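Local coordinates for protein alkylpurine DNA glycosylase AlkC (Pseudomonas fluorescens, PDB 5VHV) that probably excises alkylated purine bases from DNA as a non-base-flipping glycosylase of base excision repair, at residues Lys6-Val11 and Ser81-Leu86; Leu14-Ser19 and Pro77-Gly82. All coordinates share one frame; numbering follows the deposited sequence.

Contact 1. Residues Lys6-Val11 and Ser81-Leu86; sequences KEIFNV and SGFVSL. With 9B4 ((2R,5R,13R,16R)-9-(hydroxymethyl)-9-{[(2R)-2-hydroxypropoxy]methyl}-5,13-dimethyl-4,7,11,14-tetraoxaheptadecane-2,16-diol), chain L; nucleotides of chain D.
Ile8 and Phe9 meet Phe83 and Val84 where two loop segments of the helical DNA-alkylation-repair fold come together beside the DNA, one leading into helix 11-24, the other into helix 87-95. Val84 sets CG2 over one face of the Phe9 ring, displaced toward the rim, as a CH-pi contact 4.3 Å from the ring centroid and 18° off its normal. The tip of the same ring presses on the backbone, with Phe9 CZ 3.6 Å from Val84 CA. At the edge of the Phe9 ring stands CE2 of Phe83, and the two side chains cross at about a right angle. Ile8 divides its branches: CG2 reaches CD2 of Phe83 at 3.8 Å, while CG1, anti to the backbone N (chi1 -161°), lies against Val84 CG2. Leu86 CD1 packs over one face of the Phe83 ring, which Leu5 and Trp160 also touch. Gly82, Phe83 and Leu86 belong to the pocket of the bound polyol 9B4, whose C15 lies 3.8 Å from CD2 of Leu86. Ser81 forms an ST motif, its OG accepting from Val84 N at 3.0 Å. On the DNA side, the backbone N of Lys6 donates to OP1 of thymidine DT7 of chain D at 3.0 Å, with an N-H...O angle of 148°.

Contact 2. Residues Leu14-Ser19 and Pro77-Gly82; sequences LQHIAS and PRLNSG
His16, on helix 11-24, faces the irregular segment 77-82, and the backbones come nearest at Ile17 and Leu79, whose CA atoms are 7.2 Å apart. The imidazole carries most of the contact. Its CG is anti to the backbone N (chi1 155°), and the ring and the Asn80 side chain reach toward each other tip to tip. There the Asn80 amide stacks on the ring, the two planes only 8° apart, with ND2 3.3 Å above the plane and over the ring centre. Asn80 CG sits in the crowded position between its own backbone N and carbonyl carbon (chi1 61°), and OD1 of the amide is held by a hydrogen bond from Arg13 NH1. At the rim of the imidazole, CE1 lies 3.7 Å from the carbonyl O of Arg78, and NE2 is 3.8 Å from Leu79 CA. NE2 also receives a weak hydrogen bond from the backbone N of Asn80, at 3.4 Å. An alanine in place of His16 would probably leave the Asn80 amide without its stacking surface and the backbone N of Asn80 without this weak acceptor. Ile17 CG1 and Leu79 CD2 make a loose apolar contact at 4.4 Å, and both side chains also pack on Phe87 of helix 87-95. Arg78 turns its NE to a salt bridge with Glu20, a second tie to helix 11-24. Because NE2 acts as acceptor for the Asn80 N-H, if only weakly, the geometry is consistent with a neutral imidazole carrying its proton on ND1; the short amide-imidazole stack, backed by one weak bond, is the main feature of the contact.

Contacts 1 and 2 have centres 9 Å apart and come in opposite order along the two partners: 6-11 precedes 14-19, whereas 77-82 precedes 81-86. Segment 6-11 runs into helix 11-24, which carries 14-19; the other two overlap at Ser81 and Gly82 in the loop between helices 65-75 and 87-95. The two contacts also touch, Val84 CG1 meeting Ile17 CD1 at 4.0 Å. Contact 1 is buried and adjoins the DNA and 9B4; contact 2 is at the surface. Arg13 reaches both, packing on Val84 and bonding to Asn80. The loop lining part of the 9B4 pocket is thus joined to the segment before helix 11-24 in contact 1 and to the helix itself in contact 2.

Contact 1. Residues Lys6-Val11 and Ser81-Leu86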
ATOM      1  N   LYS A   6       8.334  16.856   0.263  1.00 21.06           N
ATOM      2  CA  LYS A   6       8.315  17.723   1.438  1.00 18.59           C
ATOM      3  C   LYS A   6       8.009  19.176   1.069  1.00 22.08           C
ATOM      4  O   LYS A   6       7.555  19.940   1.927  1.00 21.36           O
ATOM      5  CB  LYS A   6       9.640  17.636   2.189  1.00 18.04           C
ATOM      6  CG  LYS A   6      10.846  18.146   1.387  1.00 21.37           C
ATOM      7  CD  LYS A   6      12.141  17.710   2.061  1.00 27.43           C
ATOM      8  CE  LYS A   6      13.358  18.164   1.281  1.00 34.16           C
ATOM      9  NZ  LYS A   6      14.579  17.445   1.733  1.00 49.51           N
ATOM     10  N   GLU A   7       8.214  19.572  -0.193  1.00 23.65           N
ATOM     11  CA  GLU A   7       7.927  20.950  -0.572  1.00 24.78           C
ATOM     12  C   GLU A   7       6.433  21.234  -0.633  1.00 24.97           C
ATOM     13  O   GLU A   7       6.040  22.394  -0.769  1.00 23.83           O
ATOM     14  CB  GLU A   7       8.591  21.258  -1.906  1.00 29.90           C
ATOM     15  CG  GLU A   7      10.101  21.076  -1.862  1.00 24.07           C
ATOM     16  CD  GLU A   7      10.792  21.961  -0.834  1.00 30.03           C
ATOM     17  OE1 GLU A   7      11.806  21.503  -0.259  1.00 32.19           O
ATOM     18  OE2 GLU A   7      10.326  23.102  -0.595  1.00 27.69           O
ATOM     19  N   ILE A   8       5.590  20.210  -0.509  1.00 22.19           N
ATOM     20  CA  ILE A   8       4.162  20.465  -0.347  1.00 23.63           C
ATOM     21  C   ILE A   8       3.925  21.280   0.925  1.00 22.51           C
ATOM     22  O   ILE A   8       3.001  22.099   0.989  1.00 22.43           O
ATOM     23  CB  ILE A   8       3.380  19.135  -0.345  1.00 26.26           C
ATOM     24  CG1 ILE A   8       1.904  19.366  -0.641  1.00 44.48           C
ATOM     25  CG2 ILE A   8       3.520  18.419   0.977  1.00 35.46           C
ATOM     26  CD1 ILE A   8       1.631  19.577  -2.102  1.00 76.30           C
ATOM     27  N   PHE A   9       4.762  21.089   1.941  1.00 21.15           N
ATOM     28  CA  PHE A   9       4.730  21.923   3.147  1.00 20.31           C
ATOM     29  C   PHE A   9       5.860  22.961   3.114  1.00 24.99           C
ATOM     30  O   PHE A   9       6.698  23.028   4.013  1.00 25.58           O
ATOM     31  CB  PHE A   9       4.839  21.058   4.403  1.00 19.80           C
ATOM     32  CG  PHE A   9       3.575  20.316   4.773  1.00 19.87           C
ATOM     33  CD1 PHE A   9       2.579  20.950   5.492  1.00 24.10           C
ATOM     34  CD2 PHE A   9       3.423  18.984   4.472  1.00 21.77           C
ATOM     35  CE1 PHE A   9       1.446  20.277   5.858  1.00 22.81           C
ATOM     36  CE2 PHE A   9       2.276  18.301   4.836  1.00 22.98           C
ATOM     37  CZ  PHE A   9       1.300  18.955   5.542  1.00 16.71           C
ATOM     38  N   ASN A  10       5.895  23.774   2.061  1.00 24.41           N
ATOM     39  CA  ASN A  10       6.873  24.850   1.980  1.00 25.18           C
ATOM     40  C   ASN A  10       6.319  26.099   2.679  1.00 27.44           C
ATOM     41  O   ASN A  10       5.217  26.096   3.238  1.00 24.05           O
ATOM     42  CB  ASN A  10       7.283  25.109   0.525  1.00 26.64           C
ATOM     43  CG  ASN A  10       6.129  25.542  -0.365  1.00 29.42           C
ATOM     44  OD1 ASN A  10       5.026  25.794   0.102  1.00 26.90           O
ATOM     45  ND2 ASN A  10       6.389  25.606  -1.673  1.00 27.48           N
ATOM     46  N   VAL A  11       7.103  27.178   2.687  1.00 24.72           N
ATOM     47  CA  VAL A  11       6.684  28.361   3.441  1.00 29.76           C
ATOM     48  C   VAL A  11       5.403  28.929   2.853  1.00 25.38           C
ATOM     49  O   VAL A  11       4.511  29.375   3.582  1.00 26.39           O
ATOM     50  CB  VAL A  11       7.806  29.415   3.486  1.00 42.87           C
ATOM     51  CG1 VAL A  11       7.321  30.671   4.186  1.00 50.17           C
ATOM     52  CG2 VAL A  11       9.004  28.866   4.229  1.00 50.33           C
ATOM     53  N   SER A  81      -5.281  21.287  -0.352  1.00 24.68           N
ATOM     54  CA  SER A  81      -4.568  20.024  -0.553  1.00 25.53           C
ATOM     55  C   SER A  81      -5.064  18.953   0.409  1.00 28.89           C
ATOM     56  O   SER A  81      -5.113  19.176   1.621  1.00 23.67           O
ATOM     57  CB  SER A  81      -3.064  20.222  -0.361  1.00 25.38           C
ATOM     58  OG  SER A  81      -2.423  18.961  -0.202  1.00 21.20           O
ATOM     59  N   GLY A  82      -5.382  17.777  -0.134  1.00 24.11           N
ATOM     60  CA  GLY A  82      -5.779  16.657   0.702  1.00 18.86           C
ATOM     61  C   GLY A  82      -4.627  16.082   1.516  1.00 18.22           C
ATOM     62  O   GLY A  82      -4.804  15.683   2.668  1.00 20.92           O
ATOM     63  N   PHE A  83      -3.429  16.054   0.935  1.00 19.45           N
ATOM     64  CA  PHE A  83      -2.259  15.595   1.678  1.00 18.15           C
ATOM     65  C   PHE A  83      -1.925  16.556   2.813  1.00 17.42           C
ATOM     66  O   PHE A  83      -1.652  16.128   3.939  1.00 16.90           O
ATOM     67  CB  PHE A  83      -1.079  15.446   0.720  1.00 23.04           C
ATOM     68  CG  PHE A  83       0.126  14.853   1.362  1.00 19.93           C
ATOM     69  CD1 PHE A  83       0.305  13.485   1.391  1.00 21.33           C
ATOM     70  CD2 PHE A  83       1.063  15.661   1.981  1.00 28.36           C
ATOM     71  CE1 PHE A  83       1.424  12.929   2.018  1.00 23.08           C
ATOM     72  CE2 PHE A  83       2.175  15.113   2.598  1.00 34.59           C
ATOM     73  CZ  PHE A  83       2.351  13.743   2.610  1.00 28.61           C
ATOM     74  N   VAL A  84      -1.971  17.864   2.552  1.00 20.12           N
ATOM     75  CA  VAL A  84      -1.722  18.837   3.615  1.00 17.81           C
ATOM     76  C   VAL A  84      -2.711  18.646   4.760  1.00 22.37           C
ATOM     77  O   VAL A  84      -2.362  18.811   5.935  1.00 20.16           O
ATOM     78  CB  VAL A  84      -1.770  20.268   3.054  1.00 22.06           C
ATOM     79  CG1 VAL A  84      -1.881  21.307   4.182  1.00 24.95           C
ATOM     80  CG2 VAL A  84      -0.524  20.530   2.230  1.00 26.79           C
ATOM     81  N   SER A  85      -3.953  18.279   4.440  1.00 17.25           N
ATOM     82  CA  SER A  85      -4.996  18.121   5.444  1.00 17.35           C
ATOM     83  C   SER A  85      -4.722  16.994   6.434  1.00 15.71           C
ATOM     84  O   SER A  85      -5.442  16.888   7.436  1.00 16.00           O
ATOM     85  CB  SER A  85      -6.341  17.894   4.754  1.00 20.45           C
ATOM     86  OG  SER A  85      -6.623  19.009   3.900  1.00 24.81           O
ATOM     87  N   LEU A  86      -3.706  16.162   6.202  1.00 16.68           N
ATOM     88  CA  LEU A  86      -3.314  15.168   7.204  1.00 14.52           C
ATOM     89  C   LEU A  86      -3.001  15.779   8.569  1.00 15.96           C
ATOM     90  O   LEU A  86      -3.087  15.065   9.578  1.00 13.64           O
ATOM     91  CB  LEU A  86      -2.085  14.376   6.739  1.00 15.24           C
ATOM     92  CG  LEU A  86      -2.260  13.446   5.547  1.00 16.67           C
ATOM     93  CD1 LEU A  86      -0.908  12.937   5.037  1.00 22.36           C
ATOM     94  CD2 LEU A  86      -3.163  12.297   5.895  1.00 20.11           C
TER
HETATM   95  C01 9B4 L 101       7.376   7.471  -1.955  1.00 36.71           C
HETATM   96  C02 9B4 L 101       5.860   7.349  -2.106  1.00 31.72           C
HETATM   97  C03 9B4 L 101       5.248   8.736  -2.069  1.00 22.87           C
HETATM   98  C05 9B4 L 101       3.279   9.936  -1.976  1.00 27.09           C
HETATM   99  C06 9B4 L 101       1.893  10.055  -2.602  1.00 24.05           C
HETATM  100  C07 9B4 L 101       0.981   8.946  -2.093  1.00 33.50           C
HETATM  101  C09 9B4 L 101       0.038   7.997  -0.179  1.00 63.55           C
HETATM  102  C10 9B4 L 101      -0.772   8.462   1.033  1.00 64.67           C
HETATM  103  C12 9B4 L 101      -2.372  10.086   1.717  1.00100.47           C
HETATM  104  C13 9B4 L 101      -3.542  10.917   1.179  1.00102.46           C
HETATM  105  C15 9B4 L 101      -4.001  11.916   2.240  1.00 96.13           C
HETATM  106  C16 9B4 L 101       0.221   8.949   2.080  1.00 61.18           C
HETATM  107  C17 9B4 L 101       1.938   9.923  -4.131  1.00 25.21           C
HETATM  108  C23 9B4 L 101       1.371  11.413  -2.117  1.00 23.48           C
HETATM  109  C25 9B4 L 101       0.525  13.071  -3.463  1.00 52.18           C
HETATM  110  C26 9B4 L 101      -0.722  13.907  -3.707  1.00 52.24           C
HETATM  111  C27 9B4 L 101      -1.961  13.308  -3.031  1.00 50.74           C
HETATM  112  C34 9B4 L 101       4.771   5.359  -1.397  1.00 40.79           C
HETATM  113  C35 9B4 L 101       3.410   5.183  -0.741  1.00 57.34           C
HETATM  114  C37 9B4 L 101       3.093   3.686  -0.730  1.00 34.63           C
HETATM  115  O04 9B4 L 101       3.844   8.669  -2.173  1.00 24.75           O
HETATM  116  O08 9B4 L 101       0.796   9.053  -0.715  1.00 39.46           O
HETATM  117  O11 9B4 L 101      -1.654   9.492   0.664  1.00 86.56           O
HETATM  118  O14 9B4 L 101      -3.143  11.626   0.040  1.00100.76           O
HETATM  119  O18 9B4 L 101       2.881  10.767  -4.745  1.00 25.41           O
HETATM  120  O24 9B4 L 101       0.248  11.849  -2.812  1.00 32.46           O
HETATM  121  O28 9B4 L 101      -0.443  15.164  -3.164  1.00 63.17           O
HETATM  122  O33 9B4 L 101       5.298   6.612  -1.062  1.00 35.94           O
HETATM  123  O36 9B4 L 101       3.449   5.706   0.560  1.00 81.57           O
ATOM    124  P    DT D   7      10.823  13.376  -0.322  1.00 22.10           P
ATOM    125  OP1  DT D   7      10.293  14.647   0.179  1.00 20.68           O
ATOM    126  OP2  DT D   7      12.307  13.233  -0.459  1.00 26.73           O
ATOM    127  O5'  DT D   7      10.328  12.126   0.471  1.00 22.16           O
ATOM    128  C5'  DT D   7       8.982  12.056   0.842  1.00 24.51           C
ATOM    129  C4'  DT D   7       8.737  10.850   1.710  1.00 15.70           C
ATOM    130  O4'  DT D   7       8.931   9.649   0.928  1.00 17.72           O
ATOM    131  C3'  DT D   7       9.652  10.711   2.937  1.00 18.45           C
ATOM    132  O3'  DT D   7       8.866  10.969   4.113  1.00 17.51           O
ATOM    133  C2'  DT D   7      10.191   9.257   2.847  1.00 18.02           C
ATOM    134  C1'  DT D   7       9.292   8.608   1.796  1.00 19.93           C
ATOM    135  N1   DT D   7       9.924   7.557   1.001  1.00 21.00           N
ATOM    136  C2   DT D   7       9.340   6.309   0.940  1.00 15.42           C
ATOM    137  O2   DT D   7       8.308   6.012   1.535  1.00 16.87           O
ATOM    138  N3   DT D   7       9.977   5.416   0.116  1.00 18.44           N
ATOM    139  C4   DT D   7      11.126   5.630  -0.605  1.00 19.44           C
ATOM    140  O4   DT D   7      11.639   4.752  -1.289  1.00 21.16           O
ATOM    141  C5   DT D   7      11.687   6.959  -0.502  1.00 22.73           C
ATOM    142  C7   DT D   7      12.935   7.310  -1.251  1.00 30.46           C
ATOM    143  C6   DT D   7      11.064   7.853   0.287  1.00 24.47           C
TER

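Contact 2. Residues Leu14-Ser19 and Pro77-Gly82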
ATOM      1  N   LEU A  14       2.585  27.120   4.348  1.00 23.18           N
ATOM      2  CA  LEU A  14       2.356  27.530   5.730  1.00 23.98           C
ATOM      3  C   LEU A  14       1.653  28.880   5.777  1.00 26.46           C
ATOM      4  O   LEU A  14       0.770  29.101   6.611  1.00 23.88           O
ATOM      5  CB  LEU A  14       3.671  27.582   6.506  1.00 21.79           C
ATOM      6  CG  LEU A  14       4.491  26.292   6.583  1.00 24.08           C
ATOM      7  CD1 LEU A  14       5.874  26.572   7.199  1.00 25.10           C
ATOM      8  CD2 LEU A  14       3.733  25.227   7.377  1.00 22.30           C
ATOM      9  N   GLN A  15       2.019  29.789   4.872  1.00 23.82           N
ATOM     10  CA  GLN A  15       1.338  31.081   4.814  1.00 28.20           C
ATOM     11  C   GLN A  15      -0.123  30.911   4.430  1.00 31.14           C
ATOM     12  O   GLN A  15      -0.994  31.610   4.961  1.00 28.59           O
ATOM     13  CB  GLN A  15       2.066  32.008   3.840  1.00 33.68           C
ATOM     14  CG  GLN A  15       3.431  32.420   4.356  1.00 38.20           C
ATOM     15  CD  GLN A  15       4.293  33.093   3.313  1.00 54.39           C
ATOM     16  OE1 GLN A  15       3.980  33.091   2.117  1.00 52.80           O
ATOM     17  NE2 GLN A  15       5.398  33.671   3.765  1.00 47.51           N
ATOM     18  N   HIS A  16      -0.414  29.983   3.512  1.00 25.09           N
ATOM     19  CA  HIS A  16      -1.801  29.700   3.146  1.00 31.73           C
ATOM     20  C   HIS A  16      -2.584  29.164   4.340  1.00 25.30           C
ATOM     21  O   HIS A  16      -3.713  29.607   4.601  1.00 24.26           O
ATOM     22  CB  HIS A  16      -1.822  28.716   1.965  1.00 32.05           C
ATOM     23  CG  HIS A  16      -3.073  27.890   1.833  1.00 27.69           C
ATOM     24  ND1 HIS A  16      -4.259  28.389   1.330  1.00 35.00           N
ATOM     25  CD2 HIS A  16      -3.291  26.568   2.055  1.00 32.05           C
ATOM     26  CE1 HIS A  16      -5.162  27.422   1.293  1.00 30.83           C
ATOM     27  NE2 HIS A  16      -4.600  26.307   1.728  1.00 37.44           N
ATOM     28  N   ILE A  17      -1.989  28.236   5.092  1.00 21.19           N
ATOM     29  CA  ILE A  17      -2.647  27.697   6.279  1.00 24.60           C
ATOM     30  C   ILE A  17      -2.937  28.821   7.269  1.00 27.41           C
ATOM     31  O   ILE A  17      -4.032  28.908   7.841  1.00 22.19           O
ATOM     32  CB  ILE A  17      -1.785  26.587   6.917  1.00 20.49           C
ATOM     33  CG1 ILE A  17      -1.675  25.366   5.983  1.00 19.83           C
ATOM     34  CG2 ILE A  17      -2.393  26.116   8.251  1.00 20.25           C
ATOM     35  CD1 ILE A  17      -0.606  24.365   6.384  1.00 21.18           C
ATOM     36  N   ALA A  18      -1.949  29.680   7.509  1.00 23.16           N
ATOM     37  CA  ALA A  18      -2.149  30.780   8.449  1.00 24.97           C
ATOM     38  C   ALA A  18      -3.253  31.725   7.977  1.00 29.83           C
ATOM     39  O   ALA A  18      -4.061  32.197   8.783  1.00 24.38           O
ATOM     40  CB  ALA A  18      -0.844  31.557   8.644  1.00 27.11           C
ATOM     41  N   SER A  19      -3.291  32.035   6.678  1.00 23.61           N
ATOM     42  CA  SER A  19      -4.317  32.943   6.174  1.00 28.63           C
ATOM     43  C   SER A  19      -5.710  32.347   6.329  1.00 29.18           C
ATOM     44  O   SER A  19      -6.663  33.051   6.699  1.00 25.69           O
ATOM     45  CB  SER A  19      -4.045  33.281   4.705  1.00 37.25           C
ATOM     46  OG  SER A  19      -2.774  33.886   4.564  1.00 39.93           O
ATOM     47  N   PRO A  77     -12.485  22.519   4.883  1.00 26.26           N
ATOM     48  CA  PRO A  77     -12.851  22.777   3.471  1.00 28.27           C
ATOM     49  C   PRO A  77     -12.105  23.939   2.822  1.00 34.05           C
ATOM     50  O   PRO A  77     -12.169  24.078   1.596  1.00 31.11           O
ATOM     51  CB  PRO A  77     -14.357  23.063   3.546  1.00 32.79           C
ATOM     52  CG  PRO A  77     -14.584  23.539   4.953  1.00 30.69           C
ATOM     53  CD  PRO A  77     -13.622  22.737   5.796  1.00 25.60           C
ATOM     54  N   ARG A  78     -11.404  24.773   3.587  1.00 24.61           N
ATOM     55  CA  ARG A  78     -10.648  25.891   3.040  1.00 22.01           C
ATOM     56  C   ARG A  78      -9.251  25.505   2.572  1.00 28.30           C
ATOM     57  O   ARG A  78      -8.611  26.308   1.876  1.00 29.30           O
ATOM     58  CB  ARG A  78     -10.529  27.006   4.086  1.00 26.78           C
ATOM     59  CG  ARG A  78     -11.858  27.380   4.733  1.00 29.88           C
ATOM     60  CD  ARG A  78     -11.706  28.556   5.689  1.00 31.42           C
ATOM     61  NE  ARG A  78     -11.346  29.762   4.968  1.00 38.62           N
ATOM     62  CZ  ARG A  78     -12.187  30.741   4.646  1.00 36.54           C
ATOM     63  NH1 ARG A  78     -13.463  30.698   5.003  1.00 40.48           N
ATOM     64  NH2 ARG A  78     -11.741  31.776   3.959  1.00 37.65           N
ATOM     65  N   LEU A  79      -8.768  24.318   2.940  1.00 24.82           N
ATOM     66  CA  LEU A  79      -7.426  23.884   2.565  1.00 23.07           C
ATOM     67  C   LEU A  79      -7.403  23.406   1.119  1.00 24.28           C
ATOM     68  O   LEU A  79      -8.337  22.748   0.656  1.00 26.36           O
ATOM     69  CB  LEU A  79      -6.941  22.770   3.488  1.00 21.26           C
ATOM     70  CG  LEU A  79      -6.842  23.156   4.973  1.00 20.12           C
ATOM     71  CD1 LEU A  79      -6.346  21.980   5.796  1.00 22.71           C
ATOM     72  CD2 LEU A  79      -5.923  24.334   5.164  1.00 25.25           C
ATOM     73  N   ASN A  80      -6.324  23.752   0.414  1.00 26.83           N
ATOM     74  CA  ASN A  80      -6.190  23.478  -1.016  1.00 27.21           C
ATOM     75  C   ASN A  80      -5.481  22.165  -1.336  1.00 32.08           C
ATOM     76  O   ASN A  80      -5.142  21.941  -2.502  1.00 36.38           O
ATOM     77  CB  ASN A  80      -5.468  24.637  -1.712  1.00 29.85           C
ATOM     78  CG  ASN A  80      -4.049  24.878  -1.201  1.00 29.64           C
ATOM     79  OD1 ASN A  80      -3.401  23.996  -0.624  1.00 34.05           O
ATOM     80  ND2 ASN A  80      -3.555  26.096  -1.424  1.00 36.55           N
ATOM     81  N   SER A  81      -5.281  21.287  -0.352  1.00 24.68           N
ATOM     82  CA  SER A  81      -4.568  20.024  -0.553  1.00 25.53           C
ATOM     83  C   SER A  81      -5.064  18.953   0.409  1.00 28.89           C
ATOM     84  O   SER A  81      -5.113  19.176   1.621  1.00 23.67           O
ATOM     85  CB  SER A  81      -3.064  20.222  -0.361  1.00 25.38           C
ATOM     86  OG  SER A  81      -2.423  18.961  -0.202  1.00 21.20           O
ATOM     87  N   GLY A  82      -5.382  17.777  -0.134  1.00 24.11           N
ATOM     88  CA  GLY A  82      -5.779  16.657   0.702  1.00 18.86           C
ATOM     89  C   GLY A  82      -4.627  16.082   1.516  1.00 18.22           C
ATOM     90  O   GLY A  82      -4.804  15.683   2.668  1.00 20.92           O
TER